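Local coordinates for CRISPR-associated protein CasA/Cse1 (Thermus thermophilus, PDB 4AN8), which is a subunit of the type I-E CRISPR Cascade ribonucleoprotein complex, which takes part in adaptive immunity against foreign DNA, at residues N96-R101 with I218-P223; Y176-A181 with Y266-E271; L193-N198 with R340-V345; V208-E213 with T239-V244. One frame throughout, in Å; residues are numbered along the deposited sequence. Where two conformers were deposited one is given.

Interaction 1. Residues N96-R101 with I218-P223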
loop_
_atom_site.group_PDB
_atom_site.type_symbol
_atom_site.label_atom_id
_atom_site.label_comp_id
_atom_site.label_asym_id
_atom_site.label_seq_id
_atom_site.Cartn_x
_atom_site.Cartn_y
_atom_site.Cartn_z
ATOM N N ASN A 96 -11.273 26.393 -6.678
ATOM C CA ASN A 96 -12.366 27.214 -7.189
ATOM C C ASN A 96 -12.601 26.942 -8.658
ATOM O O ASN A 96 -13.739 26.832 -9.096
ATOM C CB ASN A 96 -12.093 28.696 -6.944
ATOM C CG ASN A 96 -12.133 29.051 -5.472
ATOM O OD1 ASN A 96 -12.889 28.458 -4.700
ATOM N ND2 ASN A 96 -11.312 30.010 -5.071
ATOM N N ARG A 97 -11.523 26.805 -9.420
ATOM C CA ARG A 97 -11.642 26.466 -10.840
ATOM C C ARG A 97 -12.292 25.091 -11.114
ATOM O O ARG A 97 -13.034 24.944 -12.078
ATOM C CB ARG A 97 -10.278 26.544 -11.530
ATOM C CG ARG A 97 -10.318 26.113 -13.002
ATOM C CD ARG A 97 -8.932 26.129 -13.641
ATOM N NE ARG A 97 -8.468 27.499 -13.833
ATOM C CZ ARG A 97 -7.199 27.840 -14.010
ATOM N NH1 ARG A 97 -6.265 26.896 -14.014
ATOM N NH2 ARG A 97 -6.869 29.121 -14.187
ATOM N N PHE A 98 -12.006 24.079 -10.283
ATOM C CA PHE A 98 -12.532 22.733 -10.552
ATOM C C PHE A 98 -13.658 22.293 -9.626
ATOM O O PHE A 98 -14.175 21.190 -9.740
ATOM C CB PHE A 98 -11.393 21.702 -10.651
ATOM C CG PHE A 98 -10.500 21.932 -11.839
ATOM C CD1 PHE A 98 -10.913 21.549 -13.111
ATOM C CD2 PHE A 98 -9.290 22.588 -11.698
ATOM C CE1 PHE A 98 -10.114 21.793 -14.226
ATOM C CE2 PHE A 98 -8.493 22.836 -12.785
ATOM C CZ PHE A 98 -8.909 22.435 -14.063
ATOM N N ARG A 99 -14.061 23.198 -8.749
ATOM C CA ARG A 99 -15.132 22.929 -7.797
ATOM C C ARG A 99 -16.338 22.210 -8.412
ATOM O O ARG A 99 -16.890 21.287 -7.822
ATOM C CB ARG A 99 -15.594 24.230 -7.142
ATOM C CG ARG A 99 -16.805 24.034 -6.257
ATOM C CD ARG A 99 -17.249 25.315 -5.590
ATOM N NE ARG A 99 -18.596 25.159 -5.057
ATOM C CZ ARG A 99 -18.859 24.699 -3.841
ATOM N NH1 ARG A 99 -17.860 24.363 -3.038
ATOM N NH2 ARG A 99 -20.112 24.584 -3.426
ATOM N N ASP A 100 -16.754 22.622 -9.597
ATOM C CA ASP A 100 -17.947 22.005 -10.178
ATOM C C ASP A 100 -17.723 20.569 -10.649
ATOM O O ASP A 100 -18.675 19.907 -11.080
ATOM C CB ASP A 100 -18.533 22.875 -11.287
ATOM C CG ASP A 100 -19.118 24.170 -10.750
ATOM O OD1 ASP A 100 -19.812 24.124 -9.711
ATOM O OD2 ASP A 100 -18.867 25.238 -11.356
ATOM N N ARG A 101 -16.487 20.083 -10.543
ATOM C CA ARG A 101 -16.196 18.681 -10.853
ATOM C C ARG A 101 -16.090 17.786 -9.592
ATOM O O ARG A 101 -15.843 16.580 -9.694
ATOM C CB ARG A 101 -14.935 18.554 -11.722
ATOM C CG ARG A 101 -15.042 19.202 -13.129
ATOM C CD ARG A 101 -16.033 18.499 -14.048
ATOM N NE ARG A 101 -15.638 17.119 -14.337
ATOM C CZ ARG A 101 -14.878 16.737 -15.364
ATOM N NH1 ARG A 101 -14.426 17.630 -16.236
ATOM N NH2 ARG A 101 -14.579 15.446 -15.528
ATOM N N ILE A 218 -8.561 13.017 -13.468
ATOM C CA ILE A 218 -9.827 12.745 -14.109
ATOM C C ILE A 218 -10.709 13.991 -14.220
ATOM O O ILE A 218 -11.471 14.118 -15.182
ATOM C CB ILE A 218 -10.601 11.621 -13.373
ATOM C CG1 ILE A 218 -11.783 11.111 -14.231
ATOM C CG2 ILE A 218 -11.078 12.098 -11.968
ATOM C CD1 ILE A 218 -11.357 10.422 -15.531
ATOM N N TRP A 219 -10.610 14.920 -13.266
ATOM C CA TRP A 219 -11.485 16.093 -13.286
ATOM C C TRP A 219 -11.030 17.217 -14.236
ATOM O O TRP A 219 -11.765 18.185 -14.428
ATOM C CB TRP A 219 -11.702 16.646 -11.873
ATOM C CG TRP A 219 -10.422 17.001 -11.188
ATOM C CD1 TRP A 219 -9.705 18.152 -11.347
ATOM C CD2 TRP A 219 -9.690 16.203 -10.256
ATOM N NE1 TRP A 219 -8.559 18.111 -10.588
ATOM C CE2 TRP A 219 -8.538 16.932 -9.889
ATOM C CE3 TRP A 219 -9.882 14.941 -9.701
ATOM C CZ2 TRP A 219 -7.602 16.449 -8.984
ATOM C CZ3 TRP A 219 -8.928 14.457 -8.783
ATOM C CH2 TRP A 219 -7.817 15.208 -8.446
ATOM N N GLU A 220 -9.845 17.078 -14.829
ATOM C CA GLU A 220 -9.314 18.057 -15.774
ATOM C C GLU A 220 -9.618 17.701 -17.239
ATOM O O GLU A 220 -9.262 18.444 -18.151
ATOM C CB GLU A 220 -7.792 18.244 -15.599
ATOM C CG GLU A 220 -7.366 19.150 -14.428
ATOM C CD GLU A 220 -5.886 19.477 -14.471
ATOM O OE1 GLU A 220 -5.339 19.557 -15.590
ATOM O OE2 GLU A 220 -5.253 19.650 -13.401
ATOM N N VAL A 221 -10.256 16.554 -17.450
ATOM C CA VAL A 221 -10.659 16.117 -18.773
ATOM C C VAL A 221 -12.193 15.988 -18.779
ATOM O O VAL A 221 -12.828 16.032 -17.724
ATOM C CB VAL A 221 -9.947 14.796 -19.196
ATOM C CG1 VAL A 221 -8.440 14.959 -19.155
ATOM C CG2 VAL A 221 -10.355 13.631 -18.319
ATOM N N PRO A 222 -12.796 15.885 -19.970
ATOM C CA PRO A 222 -14.260 15.909 -20.023
ATOM C C PRO A 222 -14.861 14.686 -19.337
ATOM O O PRO A 222 -14.232 13.620 -19.323
ATOM C CB PRO A 222 -14.560 15.874 -21.529
ATOM C CG PRO A 222 -13.321 16.332 -22.189
ATOM C CD PRO A 222 -12.187 15.868 -21.314
ATOM N N PRO A 223 -16.059 14.840 -18.759
ATOM C CA PRO A 223 -16.702 13.729 -18.047
ATOM C C PRO A 223 -16.890 12.547 -18.977
ATOM O O PRO A 223 -17.013 12.712 -20.182
ATOM C CB PRO A 223 -18.056 14.303 -17.613
ATOM C CG PRO A 223 -18.192 15.619 -18.314
ATOM C CD PRO A 223 -16.824 16.092 -18.657
HETATM O O HOH W 1 -13.528 12.860 -16.673
#
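Arg101 and Phe98, in the C-terminal part of 96-101, meet the loop 218-223. Arg101 holds the backbone carbonyl of Val221 end-on with both terminal nitrogens. Arg101 NH1 lies 2.7 Å and Arg101 NH2 2.9 Å from Val221 O. The carbonyl oxygen sits in the guanidinium plane. The NH2 bond runs nearly along the C=O axis, while NH1 stands above the carbonyl plane. The side chain is bent at chi2 (-67°), which places CD, and at chi3 (-63°), which places NE. It folds round Trp219 O, which lies over one guanidinium face, 3.3 Å from Arg101 NH1 but at a poor angle for a hydrogen bond. Pro223 CD covers part of the opposite face. A water lies 2.8 Å from both Ile218 O and Pro222 O and accepts a weak bond from Arg101 NH2.

Phe98 turns its ring face to the edge of Trp219 in an offset edge-to-face pair, with the planes at 60°. Phe98 CG is 3.9 Å from Trp219 CD1. At the far end of the ring, Phe98 CZ meets Glu220 CG at 3.6 Å. The indole NE1 and the Glu220 carboxylate both bond to Tyr94 OH, and Glu220 also pairs with Arg66. Arg101 is thus met here by neutral carbonyl oxygens, while the Glu220 carboxylate is engaged by Arg66 and Tyr94. The carbonyl dipoles would suit the guanidinium cation.

Interaction 2. Residues Y176-A181 with Y266-E271. With ACT (acetate ion), chain D.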
loop_
_atom_site.group_PDB
_atom_site.type_symbol
_atom_site.label_atom_id
_atom_site.label_comp_id
_atom_site.label_asym_id
_atom_site.label_seq_id
_atom_site.Cartn_x
_atom_site.Cartn_y
_atom_site.Cartn_z
ATOM N N TYR A 176 -22.567 -4.025 -20.339
ATOM C CA TYR A 176 -22.367 -3.079 -21.420
ATOM C C TYR A 176 -21.270 -3.490 -22.393
ATOM O O TYR A 176 -20.454 -2.657 -22.805
ATOM C CB TYR A 176 -22.141 -1.669 -20.875
ATOM C CG TYR A 176 -23.224 -1.270 -19.904
ATOM C CD1 TYR A 176 -24.473 -0.867 -20.361
ATOM C CD2 TYR A 176 -23.013 -1.330 -18.531
ATOM C CE1 TYR A 176 -25.482 -0.528 -19.483
ATOM C CE2 TYR A 176 -24.011 -0.981 -17.641
ATOM C CZ TYR A 176 -25.244 -0.588 -18.124
ATOM O OH TYR A 176 -26.251 -0.257 -17.253
ATOM N N GLY A 177 -21.273 -4.774 -22.760
ATOM C CA GLY A 177 -20.434 -5.285 -23.828
ATOM C C GLY A 177 -19.027 -5.681 -23.418
ATOM O O GLY A 177 -18.199 -6.004 -24.272
ATOM N N VAL A 178 -18.748 -5.658 -22.116
ATOM C CA VAL A 178 -17.427 -5.997 -21.614
ATOM C C VAL A 178 -17.540 -7.258 -20.761
ATOM O O VAL A 178 -18.230 -7.282 -19.739
ATOM C CB VAL A 178 -16.810 -4.821 -20.810
ATOM C CG1 VAL A 178 -15.459 -5.200 -20.230
ATOM C CG2 VAL A 178 -16.675 -3.570 -21.710
ATOM N N GLY A 179 -16.880 -8.320 -21.202
ATOM C CA GLY A 179 -16.953 -9.592 -20.515
ATOM C C GLY A 179 -16.157 -9.571 -19.219
ATOM O O GLY A 179 -16.663 -9.947 -18.167
ATOM N N SER A 180 -14.906 -9.128 -19.289
ATOM C CA SER A 180 -14.105 -9.049 -18.082
ATOM C C SER A 180 -13.333 -7.738 -17.997
ATOM O O SER A 180 -12.890 -7.197 -18.996
ATOM C CB SER A 180 -13.164 -10.243 -17.974
ATOM O OG SER A 180 -12.129 -10.129 -18.918
ATOM N N ALA A 181 -13.198 -7.227 -16.781
ATOM C CA ALA A 181 -12.499 -5.974 -16.544
ATOM C C ALA A 181 -11.059 -6.243 -16.128
ATOM O O ALA A 181 -10.736 -7.318 -15.619
ATOM C CB ALA A 181 -13.221 -5.188 -15.490
ATOM N N TYR A 266 -23.488 0.547 -12.774
ATOM C CA TYR A 266 -22.172 -0.066 -12.802
ATOM C C TYR A 266 -21.832 -0.608 -14.192
ATOM O O TYR A 266 -22.654 -1.269 -14.822
ATOM C CB TYR A 266 -22.113 -1.192 -11.762
ATOM C CG TYR A 266 -20.703 -1.657 -11.443
ATOM C CD1 TYR A 266 -19.884 -0.913 -10.584
ATOM C CD2 TYR A 266 -20.182 -2.827 -11.993
ATOM C CE1 TYR A 266 -18.601 -1.303 -10.293
ATOM C CE2 TYR A 266 -18.868 -3.235 -11.696
ATOM C CZ TYR A 266 -18.089 -2.457 -10.846
ATOM O OH TYR A 266 -16.782 -2.824 -10.530
ATOM N N GLY A 267 -20.623 -0.314 -14.667
ATOM C CA GLY A 267 -20.138 -0.820 -15.944
ATOM C C GLY A 267 -18.633 -0.675 -16.093
ATOM O O GLY A 267 -17.944 -0.340 -15.146
ATOM N N PRO A 268 -18.107 -0.909 -17.300
ATOM C CA PRO A 268 -16.676 -0.664 -17.565
ATOM C C PRO A 268 -16.475 0.864 -17.484
ATOM O O PRO A 268 -17.474 1.545 -17.684
ATOM C CB PRO A 268 -16.524 -1.197 -18.980
ATOM C CG PRO A 268 -17.900 -0.912 -19.612
ATOM C CD PRO A 268 -18.893 -1.110 -18.532
ATOM N N GLY A 269 -15.317 1.457 -17.214
ATOM C CA GLY A 269 -13.994 0.912 -17.255
ATOM C C GLY A 269 -13.269 1.635 -18.386
ATOM O O GLY A 269 -13.553 1.373 -19.532
ATOM N N VAL A 270 -12.361 2.559 -18.093
ATOM C CA VAL A 270 -11.346 2.894 -19.092
ATOM C C VAL A 270 -10.260 1.817 -19.109
ATOM O O VAL A 270 -9.711 1.441 -18.072
ATOM C CB VAL A 270 -10.706 4.284 -18.889
ATOM C CG1 VAL A 270 -9.500 4.454 -19.819
ATOM C CG2 VAL A 270 -11.705 5.365 -19.158
ATOM N N GLU A 271 -9.947 1.323 -20.300
ATOM C CA GLU A 271 -8.957 0.248 -20.452
ATOM C C GLU A 271 -7.531 0.737 -20.307
ATOM O O GLU A 271 -7.109 1.605 -21.047
ATOM C CB GLU A 271 -9.091 -0.418 -21.820
ATOM C CG GLU A 271 -10.326 -1.242 -21.971
ATOM C CD GLU A 271 -10.169 -2.603 -21.346
ATOM O OE1 GLU A 271 -9.095 -3.213 -21.550
ATOM O OE2 GLU A 271 -11.108 -3.059 -20.654
HETATM C C ACT D . -14.842 -6.253 -11.260
HETATM O O ACT D . -14.098 -5.379 -10.721
HETATM O OXT ACT D . -16.053 -5.930 -11.436
HETATM C CH3 ACT D . -14.308 -7.609 -11.664
HETATM O O HOH W 2 -25.751 -0.214 -14.376
#
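Pro268, Tyr176 and Val178 bury the most surface here, and the proline lies against both of the other two. Val178 CG2 is 3.6 Å from Pro268 CG and equally close to Pro268 CB. This branch stands anti to the carbonyl carbon, while CG1 is anti to the backbone N (chi1 177°). On the Tyr176 side, the contact is looser: Pro268 CD lies 4.0 Å from Tyr176 CB.

The Tyr176 ring runs on past the proline and turns its edge to the backbone of 266-271. Tyr266 O lies near the ring plane, 3.1 Å from Tyr176 CE2. Gly267 CA also sits at this edge, 3.9 Å from Tyr176 CD2. A water spans the two segments at the phenol end, 2.9 Å from Tyr176 OH, and accepts a bond from Tyr266 N. No direct hydrogen bond joins the segments, so the contact rests on packing and this water.

Tyr266 O is bonded by Arg175, and the Tyr266 hydroxyl meets His164 of helix 154-167. Leu173 of strand 171-175 packs on Val178 and Pro268. The contact thus sets the two-stranded hairpin 171-181 against strand 261-273, whose Gly267 pairs with Gly251 of strand 250-256.

Interaction 3. Residues L193-N198 with R340-V345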
loop_
_atom_site.group_PDB
_atom_site.type_symbol
_atom_site.label_atom_id
_atom_site.label_comp_id
_atom_site.label_asym_id
_atom_site.label_seq_id
_atom_site.Cartn_x
_atom_site.Cartn_y
_atom_site.Cartn_z
ATOM N N LEU A 193 4.134 4.504 1.770
ATOM C CA LEU A 193 3.671 5.809 2.220
ATOM C C LEU A 193 4.446 6.315 3.423
ATOM O O LEU A 193 4.053 6.083 4.560
ATOM C CB LEU A 193 2.174 5.756 2.557
ATOM C CG LEU A 193 1.602 7.091 3.018
ATOM C CD1 LEU A 193 1.079 7.880 1.808
ATOM C CD2 LEU A 193 0.514 6.888 4.073
ATOM N N PRO A 194 5.565 7.006 3.182
ATOM C CA PRO A 194 6.287 7.629 4.290
ATOM C C PRO A 194 5.354 8.554 5.061
ATOM O O PRO A 194 4.444 9.160 4.483
ATOM C CB PRO A 194 7.363 8.446 3.590
ATOM C CG PRO A 194 7.587 7.727 2.323
ATOM C CD PRO A 194 6.233 7.232 1.893
ATOM N N THR A 195 5.578 8.648 6.367
ATOM C CA THR A 195 4.627 9.290 7.250
ATOM C C THR A 195 5.372 10.144 8.260
ATOM O O THR A 195 6.407 9.722 8.798
ATOM C CB THR A 195 3.751 8.227 7.944
ATOM O OG1 THR A 195 2.777 7.744 7.007
ATOM C CG2 THR A 195 3.040 8.786 9.127
ATOM N N GLY A 196 4.871 11.359 8.479
ATOM C CA GLY A 196 5.499 12.273 9.413
ATOM C C GLY A 196 4.663 12.401 10.660
ATOM O O GLY A 196 3.885 11.495 10.973
ATOM N N GLN A 197 4.770 13.529 11.350
ATOM C CA GLN A 197 4.094 13.679 12.643
ATOM C C GLN A 197 2.755 14.394 12.518
ATOM O O GLN A 197 1.971 14.433 13.456
ATOM C CB GLN A 197 4.990 14.385 13.659
ATOM C CG GLN A 197 6.141 13.527 14.139
ATOM C CD GLN A 197 6.436 13.715 15.615
ATOM O OE1 GLN A 197 7.172 14.627 15.999
ATOM N NE2 GLN A 197 5.854 12.854 16.452
ATOM N N ASN A 198 2.511 14.984 11.354
ATOM C CA ASN A 198 1.187 15.490 11.046
ATOM C C ASN A 198 0.934 15.276 9.572
ATOM O O ASN A 198 1.822 14.846 8.840
ATOM C CB ASN A 198 1.032 16.964 11.440
ATOM C CG ASN A 198 2.116 17.843 10.860
ATOM O OD1 ASN A 198 2.350 17.855 9.656
ATOM N ND2 ASN A 198 2.785 18.590 11.716
ATOM N N ARG A 340 10.242 13.146 13.417
ATOM C CA ARG A 340 9.959 11.715 13.525
ATOM C C ARG A 340 9.241 11.179 12.274
ATOM O O ARG A 340 8.078 11.480 12.022
ATOM C CB ARG A 340 9.165 11.439 14.803
ATOM C CG ARG A 340 9.723 12.203 15.998
ATOM C CD ARG A 340 9.172 11.725 17.330
ATOM N NE ARG A 340 9.831 12.408 18.441
ATOM C CZ ARG A 340 9.679 12.086 19.721
ATOM N NH1 ARG A 340 8.887 11.081 20.065
ATOM N NH2 ARG A 340 10.324 12.769 20.659
ATOM N N ILE A 341 9.953 10.382 11.488
ATOM C CA ILE A 341 9.444 9.932 10.205
ATOM C C ILE A 341 9.339 8.400 10.116
ATOM O O ILE A 341 10.316 7.699 10.365
ATOM C CB ILE A 341 10.313 10.526 9.072
ATOM C CG1 ILE A 341 10.151 12.056 9.068
ATOM C CG2 ILE A 341 9.957 9.920 7.705
ATOM C CD1 ILE A 341 11.180 12.802 8.207
ATOM N N THR A 342 8.152 7.876 9.787
ATOM C CA THR A 342 8.007 6.426 9.645
ATOM C C THR A 342 7.621 6.005 8.231
ATOM O O THR A 342 7.394 6.846 7.363
ATOM C CB THR A 342 6.989 5.824 10.627
ATOM O OG1 THR A 342 5.667 6.165 10.212
ATOM C CG2 THR A 342 7.215 6.305 12.026
ATOM N N LEU A 343 7.545 4.701 8.003
ATOM C CA LEU A 343 7.104 4.184 6.707
ATOM C C LEU A 343 5.881 3.305 6.877
ATOM O O LEU A 343 5.931 2.285 7.589
ATOM C CB LEU A 343 8.215 3.375 6.056
ATOM C CG LEU A 343 7.991 2.673 4.715
ATOM C CD1 LEU A 343 7.742 3.677 3.564
ATOM C CD2 LEU A 343 9.188 1.759 4.399
ATOM N N ARG A 344 4.777 3.690 6.240
ATOM C CA ARG A 344 3.619 2.805 6.199
ATOM C C ARG A 344 3.555 2.044 4.882
ATOM O O ARG A 344 3.793 2.617 3.817
ATOM C CB ARG A 344 2.341 3.585 6.420
ATOM C CG ARG A 344 2.332 4.290 7.729
ATOM C CD ARG A 344 0.958 4.753 8.042
ATOM N NE ARG A 344 0.826 5.026 9.465
ATOM C CZ ARG A 344 -0.329 4.966 10.112
ATOM N NH1 ARG A 344 -1.437 4.636 9.451
ATOM N NH2 ARG A 344 -0.375 5.229 11.411
ATOM N N VAL A 345 3.271 0.754 4.949
ATOM C CA VAL A 345 3.009 -0.008 3.740
ATOM C C VAL A 345 1.533 -0.380 3.727
ATOM O O VAL A 345 1.018 -0.925 4.702
ATOM C CB VAL A 345 3.871 -1.265 3.632
ATOM C CG1 VAL A 345 3.557 -1.993 2.310
ATOM C CG2 VAL A 345 5.371 -0.895 3.710
#
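An antiparallel strand pair joins residues 193-195 to 342-345 at one side of a three-stranded sheet. Leu193 and Arg344 form one hydrogen-bonded pair, with Leu193 N 2.8 Å from Arg344 O and Arg344 N 3.0 Å from Leu193 O. Thr195 and Thr342 form the next. Thr195 N is 2.7 Å from Thr342 O, and Thr342 N is equally far from Thr195 O. Pro194, which has no N-H to give, falls in the non-hydrogen-bonded position opposite Leu343. Its CA makes a CA-H...O contact with Thr342 O.

Leu193 O accepts twice. Arg344 N and Thr195 OG1 reach it from opposite faces of the carbonyl plane. Thr195 OG1 is anti to the carbonyl carbon (chi1 -76°) and also touches Arg344 CG at 3.6 Å. The two threonines lie side by side, pointing the same way, with Thr195 CB 3.6 Å from Thr342 OG1. The Arg344 guanidinium goes on to a salt bridge with Glu53. Gln197 crosses the poorly ordered Arg340, its OE1 3.5 Å from Arg340 CG.

On the face away from Thr195 and Arg344, which also carries Leu343, Pro194 packs on helices 199-206 and 320-333. Alternating hydrogen-bonded and non-hydrogen-bonded pairs mark an antiparallel sheet, with 191-195 an outermost strand in this chain.

Interaction 4. Residues V208-E213 with T239-V244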
loop_
_atom_site.group_PDB
_atom_site.type_symbol
_atom_site.label_atom_id
_atom_site.label_comp_id
_atom_site.label_asym_id
_atom_site.label_seq_id
_atom_site.Cartn_x
_atom_site.Cartn_y
_atom_site.Cartn_z
ATOM N N VAL A 208 6.714 13.807 -4.396
ATOM C CA VAL A 208 7.851 13.586 -5.271
ATOM C C VAL A 208 7.886 14.640 -6.392
ATOM O O VAL A 208 6.830 15.006 -6.943
ATOM C CB VAL A 208 7.762 12.158 -5.849
ATOM C CG1 VAL A 208 8.938 11.850 -6.823
ATOM C CG2 VAL A 208 7.686 11.130 -4.686
ATOM N N PRO A 209 9.093 15.150 -6.710
ATOM C CA PRO A 209 9.229 16.200 -7.732
ATOM C C PRO A 209 8.431 15.853 -8.954
ATOM O O PRO A 209 8.489 14.721 -9.442
ATOM C CB PRO A 209 10.733 16.220 -8.028
ATOM C CG PRO A 209 11.337 15.929 -6.617
ATOM C CD PRO A 209 10.348 14.944 -5.953
ATOM N N TYR A 210 7.663 16.829 -9.421
ATOM C CA TYR A 210 6.669 16.600 -10.448
ATOM C C TYR A 210 6.687 17.737 -11.449
ATOM O O TYR A 210 6.887 18.884 -11.062
ATOM C CB TYR A 210 5.302 16.571 -9.786
ATOM C CG TYR A 210 4.106 16.514 -10.726
ATOM C CD1 TYR A 210 3.745 15.327 -11.344
ATOM C CD2 TYR A 210 3.312 17.643 -10.946
ATOM C CE1 TYR A 210 2.654 15.257 -12.185
ATOM C CE2 TYR A 210 2.208 17.588 -11.781
ATOM C CZ TYR A 210 1.882 16.388 -12.395
ATOM O OH TYR A 210 0.789 16.303 -13.224
ATOM N N THR A 211 6.495 17.398 -12.722
ATOM C CA THR A 211 6.127 18.359 -13.759
ATOM C C THR A 211 4.794 17.948 -14.391
ATOM O O THR A 211 4.564 16.767 -14.620
ATOM C CB THR A 211 7.205 18.467 -14.853
ATOM O OG1 THR A 211 7.685 17.157 -15.171
ATOM C CG2 THR A 211 8.365 19.295 -14.368
ATOM N N PRO A 212 3.907 18.921 -14.651
ATOM C CA PRO A 212 2.536 18.639 -15.107
ATOM C C PRO A 212 2.391 18.128 -16.537
ATOM O O PRO A 212 1.311 17.628 -16.888
ATOM C CB PRO A 212 1.822 19.995 -14.975
ATOM C CG PRO A 212 2.881 20.994 -14.934
ATOM C CD PRO A 212 4.095 20.340 -14.320
ATOM N N GLU A 213 3.437 18.234 -17.348
ATOM C CA GLU A 213 3.284 17.948 -18.776
ATOM C C GLU A 213 2.750 16.535 -19.085
ATOM O O GLU A 213 3.284 15.541 -18.594
ATOM C CB GLU A 213 4.602 18.207 -19.517
ATOM C CG GLU A 213 4.940 19.690 -19.708
ATOM C CD GLU A 213 5.446 20.370 -18.440
ATOM O OE1 GLU A 213 5.846 19.655 -17.496
ATOM O OE2 GLU A 213 5.449 21.620 -18.391
ATOM N N THR A 239 -0.272 6.017 -17.785
ATOM C CA THR A 239 0.868 6.873 -17.523
ATOM C C THR A 239 0.382 8.226 -17.050
ATOM O O THR A 239 -0.783 8.560 -17.226
ATOM C CB THR A 239 1.724 7.055 -18.805
ATOM O OG1 THR A 239 2.898 7.798 -18.476
ATOM C CG2 THR A 239 0.933 7.799 -19.926
ATOM N N GLY A 240 1.266 9.023 -16.474
ATOM C CA GLY A 240 0.853 10.295 -15.906
ATOM C C GLY A 240 0.500 10.107 -14.443
ATOM O O GLY A 240 -0.447 9.392 -14.111
ATOM N N ARG A 241 1.261 10.748 -13.562
ATOM C CA ARG A 241 1.119 10.516 -12.133
ATOM C C ARG A 241 -0.309 10.744 -11.626
ATOM O O ARG A 241 -0.882 9.874 -10.979
ATOM C CB ARG A 241 2.108 11.359 -11.325
ATOM C CG ARG A 241 2.109 11.019 -9.828
ATOM C CD ARG A 241 3.032 11.949 -9.071
ATOM N NE ARG A 241 4.400 11.861 -9.568
ATOM C CZ ARG A 241 5.406 12.597 -9.124
ATOM N NH1 ARG A 241 5.215 13.485 -8.134
ATOM N NH2 ARG A 241 6.608 12.430 -9.654
ATOM N N THR A 242 -0.884 11.907 -11.906
ATOM C CA THR A 242 -2.196 12.200 -11.354
ATOM C C THR A 242 -3.290 11.517 -12.131
ATOM O O THR A 242 -4.383 11.297 -11.596
ATOM C CB THR A 242 -2.468 13.706 -11.245
ATOM O OG1 THR A 242 -2.683 14.252 -12.550
ATOM C CG2 THR A 242 -1.280 14.386 -10.599
ATOM N N ARG A 243 -3.015 11.171 -13.387
ATOM C CA ARG A 243 -4.007 10.435 -14.178
ATOM C C ARG A 243 -4.114 9.047 -13.554
ATOM O O ARG A 243 -5.183 8.512 -13.367
ATOM C CB ARG A 243 -3.594 10.344 -15.665
ATOM C CG ARG A 243 -4.461 9.406 -16.494
ATOM C CD ARG A 243 -4.022 9.328 -17.990
ATOM N NE ARG A 243 -4.050 10.641 -18.647
ATOM C CZ ARG A 243 -2.949 11.316 -18.992
ATOM N NH1 ARG A 243 -1.730 10.814 -18.778
ATOM N NH2 ARG A 243 -3.058 12.494 -19.572
ATOM N N VAL A 244 -2.978 8.469 -13.225
ATOM C CA VAL A 244 -2.977 7.194 -12.531
ATOM C C VAL A 244 -3.546 7.251 -11.098
ATOM O O VAL A 244 -4.311 6.389 -10.731
ATOM C CB VAL A 244 -1.611 6.517 -12.621
ATOM C CG1 VAL A 244 -1.596 5.215 -11.796
ATOM C CG2 VAL A 244 -1.324 6.213 -14.090
#
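Arg241 NH2 donates to Pro209 O at 3.0 Å. Arg241 NH1 also points to Val208 O, the preceding carbonyl, but the 2.5 Å between them is doubtfully short. Val208 O lies in the guanidinium plane, whereas Pro209 O is tilted 21° from it. Both nitrogens stand above the planes of the carbonyls they meet. The arginine is extended as far as CD, then bends at chi3 (-59°), which places NE.

Val208 CG1 lies in van der Waals contact with Arg241 NH2, at 3.7 Å. Tyr210 slides past Arg241 in the opposite direction. Its CD1 lies over one guanidinium face, towards the rim, 3.9 Å from Arg241 CZ. The two planes are 54° apart, so this is not a parallel stack. Farther along the ring, Tyr210 OH meets Thr242 CG2 at 3.9 Å. This hydroxyl bonds to Asp215 and Arg66.

Asp215 also takes bonds from the backbone N atoms of Thr242 and Arg243, in the first turn of helix 241-245. His65 of helix 50-67 stacks on the Tyr210 ring and touches Arg241. Val208 packs on helix 320-333, so the loop lies between that helix, helix 50-67 and the start of helix 241-245.

Overall arrangement
Of the contacting segments, 96-101 comes first, and interaction 1 closes the loop from there to 218-223. Interaction 2 opens next, at 176-181, and closes at strand 261-273. Interaction 3 opens at 193-198 and makes the longest closure, to strand 342-351. Interaction 4 joins the loop after helix 199-206 to the start of helix 241-245, and is nested inside both interactions 2 and 3. Interaction 1 crosses all three others, and 2 and 3 cross each other. No two contacts touch. Interactions 1 and 4 share the loop region between helices 199-206 and 226-229, with centres about 17 Å apart. Interactions 2 and 3 lie on opposite sides of the chain's centre, their centres about 36 Å apart.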